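Probable arabinosyltransferase B (PDB 7BVF) transfers arabinose units to build the arabinan of arabinogalactan in the mycobacterial cell wall, working as a membrane-embedded glycosyltransferase. Local coordinates at residues Thr552-Ile563 and Thr610-Arg620. Sequence-based numbering, arbitrary orientation.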
loop_
_atom_site.group_PDB
_atom_site.type_symbol
_atom_site.label_atom_id
_atom_site.label_comp_id
_atom_site.label_asym_id
_atom_site.label_seq_id
_atom_site.Cartn_x
_atom_site.Cartn_y
_atom_site.Cartn_z
ATOM N N THR A 552 -15.948 -12.611 21.868
ATOM C CA THR A 552 -16.664 -13.816 22.259
ATOM C C THR A 552 -17.397 -13.674 23.584
ATOM O O THR A 552 -18.285 -14.482 23.867
ATOM C CB THR A 552 -15.722 -15.018 22.348
ATOM O OG1 THR A 552 -16.479 -16.184 22.683
ATOM C CG2 THR A 552 -14.704 -14.806 23.432
ATOM N N ALA A 553 -17.052 -12.683 24.407
ATOM C CA ALA A 553 -17.828 -12.458 25.622
ATOM C C ALA A 553 -19.147 -11.755 25.331
ATOM O O ALA A 553 -20.137 -11.977 26.036
ATOM C CB ALA A 553 -17.015 -11.648 26.627
ATOM N N VAL A 554 -19.178 -10.918 24.294
ATOM C CA VAL A 554 -20.391 -10.188 23.944
ATOM C C VAL A 554 -21.475 -11.143 23.465
ATOM O O VAL A 554 -22.641 -11.024 23.857
ATOM C CB VAL A 554 -20.070 -9.119 22.887
ATOM C CG1 VAL A 554 -21.341 -8.551 22.303
ATOM C CG2 VAL A 554 -19.224 -8.019 23.490
ATOM N N PHE A 555 -21.113 -12.100 22.610
ATOM C CA PHE A 555 -22.100 -13.036 22.082
ATOM C C PHE A 555 -22.689 -13.914 23.174
ATOM O O PHE A 555 -23.832 -14.363 23.053
ATOM C CB PHE A 555 -21.472 -13.903 20.994
ATOM C CG PHE A 555 -21.147 -13.155 19.741
ATOM C CD1 PHE A 555 -22.046 -12.256 19.205
ATOM C CD2 PHE A 555 -19.943 -13.350 19.097
ATOM C CE1 PHE A 555 -21.749 -11.565 18.053
ATOM C CE2 PHE A 555 -19.641 -12.660 17.946
ATOM C CZ PHE A 555 -20.544 -11.767 17.424
ATOM N N ILE A 556 -21.934 -14.177 24.236
ATOM C CA ILE A 556 -22.448 -15.008 25.317
ATOM C C ILE A 556 -23.297 -14.185 26.272
ATOM O O ILE A 556 -24.357 -14.635 26.719
ATOM C CB ILE A 556 -21.290 -15.709 26.044
ATOM C CG1 ILE A 556 -20.518 -16.593 25.070
ATOM C CG2 ILE A 556 -21.813 -16.534 27.199
ATOM C CD1 ILE A 556 -19.376 -17.321 25.700
ATOM N N MET A 557 -22.858 -12.971 26.602
ATOM C CA MET A 557 -23.635 -12.135 27.505
ATOM C C MET A 557 -24.872 -11.542 26.849
ATOM O O MET A 557 -25.754 -11.060 27.564
ATOM C CB MET A 557 -22.768 -11.014 28.072
ATOM C CG MET A 557 -21.637 -11.496 28.961
ATOM S SD MET A 557 -21.396 -10.461 30.412
ATOM C CE MET A 557 -22.686 -11.075 31.487
ATOM N N LEU A 558 -24.963 -11.560 25.520
ATOM C CA LEU A 558 -26.201 -11.156 24.864
ATOM C C LEU A 558 -27.267 -12.232 24.994
ATOM O O LEU A 558 -28.389 -11.955 25.429
ATOM C CB LEU A 558 -25.941 -10.845 23.390
ATOM C CG LEU A 558 -25.606 -9.401 23.034
ATOM C CD1 LEU A 558 -25.278 -9.299 21.566
ATOM C CD2 LEU A 558 -26.762 -8.498 23.380
ATOM N N ARG A 559 -26.936 -13.467 24.620
ATOM C CA ARG A 559 -27.896 -14.558 24.729
ATOM C C ARG A 559 -28.238 -14.849 26.184
ATOM O O ARG A 559 -29.404 -14.774 26.585
ATOM C CB ARG A 559 -27.353 -15.808 24.045
ATOM C CG ARG A 559 -28.165 -17.044 24.348
ATOM C CD ARG A 559 -27.965 -18.110 23.299
ATOM N NE ARG A 559 -28.761 -17.861 22.108
ATOM C CZ ARG A 559 -28.648 -18.553 20.983
ATOM N NH1 ARG A 559 -27.770 -19.539 20.900
ATOM N NH2 ARG A 559 -29.412 -18.262 19.943
ATOM N N ARG A 560 -27.237 -15.191 26.993
ATOM C CA ARG A 560 -27.468 -15.497 28.401
ATOM C C ARG A 560 -27.582 -14.194 29.177
ATOM O O ARG A 560 -26.577 -13.519 29.418
ATOM C CB ARG A 560 -26.338 -16.358 28.954
ATOM C CG ARG A 560 -25.969 -17.541 28.089
ATOM C CD ARG A 560 -26.786 -18.758 28.453
ATOM N NE ARG A 560 -26.467 -19.253 29.784
ATOM C CZ ARG A 560 -25.487 -20.106 30.044
ATOM N NH1 ARG A 560 -24.727 -20.560 29.061
ATOM N NH2 ARG A 560 -25.266 -20.507 31.288
ATOM N N LYS A 561 -28.801 -13.829 29.572
ATOM C CA LYS A 561 -28.993 -12.580 30.302
ATOM C C LYS A 561 -28.386 -12.664 31.696
ATOM O O LYS A 561 -27.530 -11.852 32.066
ATOM C CB LYS A 561 -30.482 -12.241 30.385
ATOM C CG LYS A 561 -31.013 -11.465 29.198
ATOM C CD LYS A 561 -31.493 -12.401 28.108
ATOM C CE LYS A 561 -31.914 -11.639 26.871
ATOM N NZ LYS A 561 -32.306 -12.566 25.780
ATOM N N ARG A 562 -28.819 -13.642 32.484
ATOM C CA ARG A 562 -28.346 -13.838 33.846
ATOM C C ARG A 562 -27.448 -15.065 33.886
ATOM O O ARG A 562 -27.891 -16.173 33.569
ATOM C CB ARG A 562 -29.519 -14.002 34.812
ATOM C CG ARG A 562 -30.361 -12.754 34.990
ATOM C CD ARG A 562 -29.573 -11.662 35.687
ATOM N NE ARG A 562 -30.422 -10.552 36.103
ATOM C CZ ARG A 562 -29.961 -9.408 36.595
ATOM N NH1 ARG A 562 -30.804 -8.448 36.949
ATOM N NH2 ARG A 562 -28.656 -9.220 36.729
ATOM N N ILE A 563 -26.197 -14.866 34.271
ATOM C CA ILE A 563 -25.230 -15.946 34.460
ATOM C C ILE A 563 -24.908 -16.021 35.945
ATOM O O ILE A 563 -24.651 -14.983 36.562
ATOM C CB ILE A 563 -23.952 -15.717 33.635
ATOM C CG1 ILE A 563 -24.311 -15.192 32.248
ATOM C CG2 ILE A 563 -23.162 -16.999 33.512
ATOM C CD1 ILE A 563 -23.128 -14.996 31.346
ATOM N N THR A 610 -13.437 -13.969 30.123
ATOM C CA THR A 610 -13.752 -14.962 29.103
ATOM C C THR A 610 -13.406 -16.370 29.574
ATOM O O THR A 610 -14.124 -17.326 29.264
ATOM C CB THR A 610 -13.020 -14.636 27.807
ATOM O OG1 THR A 610 -13.412 -13.335 27.360
ATOM C CG2 THR A 610 -13.364 -15.646 26.739
ATOM N N THR A 611 -12.317 -16.523 30.330
ATOM C CA THR A 611 -11.955 -17.841 30.837
ATOM C C THR A 611 -13.034 -18.425 31.738
ATOM O O THR A 611 -13.126 -19.650 31.869
ATOM C CB THR A 611 -10.624 -17.756 31.583
ATOM O OG1 THR A 611 -9.633 -17.204 30.713
ATOM C CG2 THR A 611 -10.160 -19.127 32.017
ATOM N N VAL A 612 -13.867 -17.584 32.341
ATOM C CA VAL A 612 -14.980 -18.076 33.139
ATOM C C VAL A 612 -16.239 -18.241 32.294
ATOM O O VAL A 612 -17.025 -19.162 32.530
ATOM C CB VAL A 612 -15.236 -17.137 34.330
ATOM C CG1 VAL A 612 -16.362 -17.662 35.189
ATOM C CG2 VAL A 612 -13.976 -16.981 35.149
ATOM N N LEU A 613 -16.442 -17.373 31.303
ATOM C CA LEU A 613 -17.636 -17.474 30.469
ATOM C C LEU A 613 -17.595 -18.638 29.488
ATOM O O LEU A 613 -18.656 -19.070 29.031
ATOM C CB LEU A 613 -17.864 -16.166 29.715
ATOM C CG LEU A 613 -18.762 -15.130 30.388
ATOM C CD1 LEU A 613 -18.188 -14.634 31.685
ATOM C CD2 LEU A 613 -18.963 -13.973 29.436
ATOM N N VAL A 614 -16.422 -19.157 29.142
ATOM C CA VAL A 614 -16.344 -20.275 28.209
ATOM C C VAL A 614 -16.010 -21.581 28.926
ATOM O O VAL A 614 -15.590 -22.545 28.290
ATOM C CB VAL A 614 -15.348 -20.000 27.070
ATOM C CG1 VAL A 614 -15.679 -18.695 26.383
ATOM C CG2 VAL A 614 -13.926 -19.991 27.586
ATOM N N SER A 615 -16.207 -21.636 30.234
ATOM C CA SER A 615 -15.877 -22.825 30.998
ATOM C C SER A 615 -16.972 -23.876 30.855
ATOM O O SER A 615 -18.111 -23.554 30.518
ATOM C CB SER A 615 -15.679 -22.462 32.464
ATOM O OG SER A 615 -16.910 -22.450 33.157
ATOM N N PRO A 616 -16.650 -25.155 31.111
ATOM C CA PRO A 616 -17.654 -26.219 30.966
ATOM C C PRO A 616 -18.858 -26.091 31.887
ATOM O O PRO A 616 -19.766 -26.925 31.838
ATOM C CB PRO A 616 -16.858 -27.488 31.287
ATOM C CG PRO A 616 -15.468 -27.147 30.944
ATOM C CD PRO A 616 -15.301 -25.709 31.316
ATOM N N SER A 617 -18.879 -25.065 32.735
ATOM C CA SER A 617 -20.005 -24.830 33.625
ATOM C C SER A 617 -20.931 -23.725 33.142
ATOM O O SER A 617 -22.093 -23.686 33.557
ATOM C CB SER A 617 -19.503 -24.488 35.031
ATOM O OG SER A 617 -18.502 -25.400 35.443
ATOM N N VAL A 618 -20.450 -22.832 32.283
ATOM C CA VAL A 618 -21.272 -21.773 31.717
ATOM C C VAL A 618 -21.640 -22.066 30.270
ATOM O O VAL A 618 -22.752 -21.765 29.836
ATOM C CB VAL A 618 -20.550 -20.416 31.847
ATOM C CG1 VAL A 618 -21.377 -19.309 31.230
ATOM C CG2 VAL A 618 -20.266 -20.112 33.301
ATOM N N LEU A 619 -20.725 -22.663 29.516
ATOM C CA LEU A 619 -20.963 -23.070 28.134
ATOM C C LEU A 619 -21.077 -24.590 28.148
ATOM O O LEU A 619 -20.069 -25.297 28.198
ATOM C CB LEU A 619 -19.840 -22.581 27.227
ATOM C CG LEU A 619 -20.182 -22.208 25.790
ATOM C CD1 LEU A 619 -21.182 -21.090 25.779
ATOM C CD2 LEU A 619 -18.931 -21.786 25.061
ATOM N N ARG A 620 -22.311 -25.087 28.093
ATOM C CA ARG A 620 -22.607 -26.467 28.454
ATOM C C ARG A 620 -22.487 -27.457 27.303
ATOM O O ARG A 620 -22.327 -28.653 27.560
ATOM C CB ARG A 620 -24.017 -26.555 29.043
ATOM C CG ARG A 620 -24.240 -25.645 30.235
ATOM C CD ARG A 620 -25.713 -25.400 30.491
ATOM N NE ARG A 620 -26.248 -24.328 29.663
ATOM C CZ ARG A 620 -27.481 -23.847 29.774
ATOM N NH1 ARG A 620 -28.303 -24.345 30.682
ATOM N NH2 ARG A 620 -27.892 -22.870 28.983
#
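Leu-613 supplies the centre of the close-packed part of this contact, its CD2 branch directed at helix 537-559. There CD2 lies 3.7 Å from Met-557 CG, the two side chains crossing at about a right angle, and also touches Ala-553 CB. One turn away the helices are near neighbours, with the CA atoms of Ala-553 and Thr-610 5.9 Å apart, a spacing that the small alanine permits. Ile-556 carries the apolar patch onward: CG1 is anti to the carbonyl carbon and CD1 is anti in turn (chi2 -180°), which lays CD1 over Leu-613 O, where it meets both Val-614 CG1, at 4.0 Å, and Leu-619 CD1, at 4.2 Å. Past the helix ends, Ile-563 lays CG2 across Val-618 CG1 at 3.7 Å.

The looser, more solvent-facing side lies where both segments have left helical geometry, at exposed Arg-620. Arg-560 folds back through bends at chi2 and chi3 and turns the edge of its guanidinium to Val-618 O. NH1 donates a hydrogen bond modelled implausibly short, its exact geometry therefore doubtful; the one from NH2 is weak and bent (124°). Over one face sits Arg-620 NH2, 3.9 Å from Arg-560 NH1, the planes 36° apart; the nearby anionic cardiolipin may ease this proximity.

The contact thus joins the C-terminal ends of helices 537-559 and 603-613, both predicted to span the membrane, beside that cardiolipin, which Arg-559 binds. Helix 570-584 packs against Met-557, helix 622-639 touches Thr-552, Val-614 and Leu-619, and helix 381-395 borders Thr-611 and Val-612.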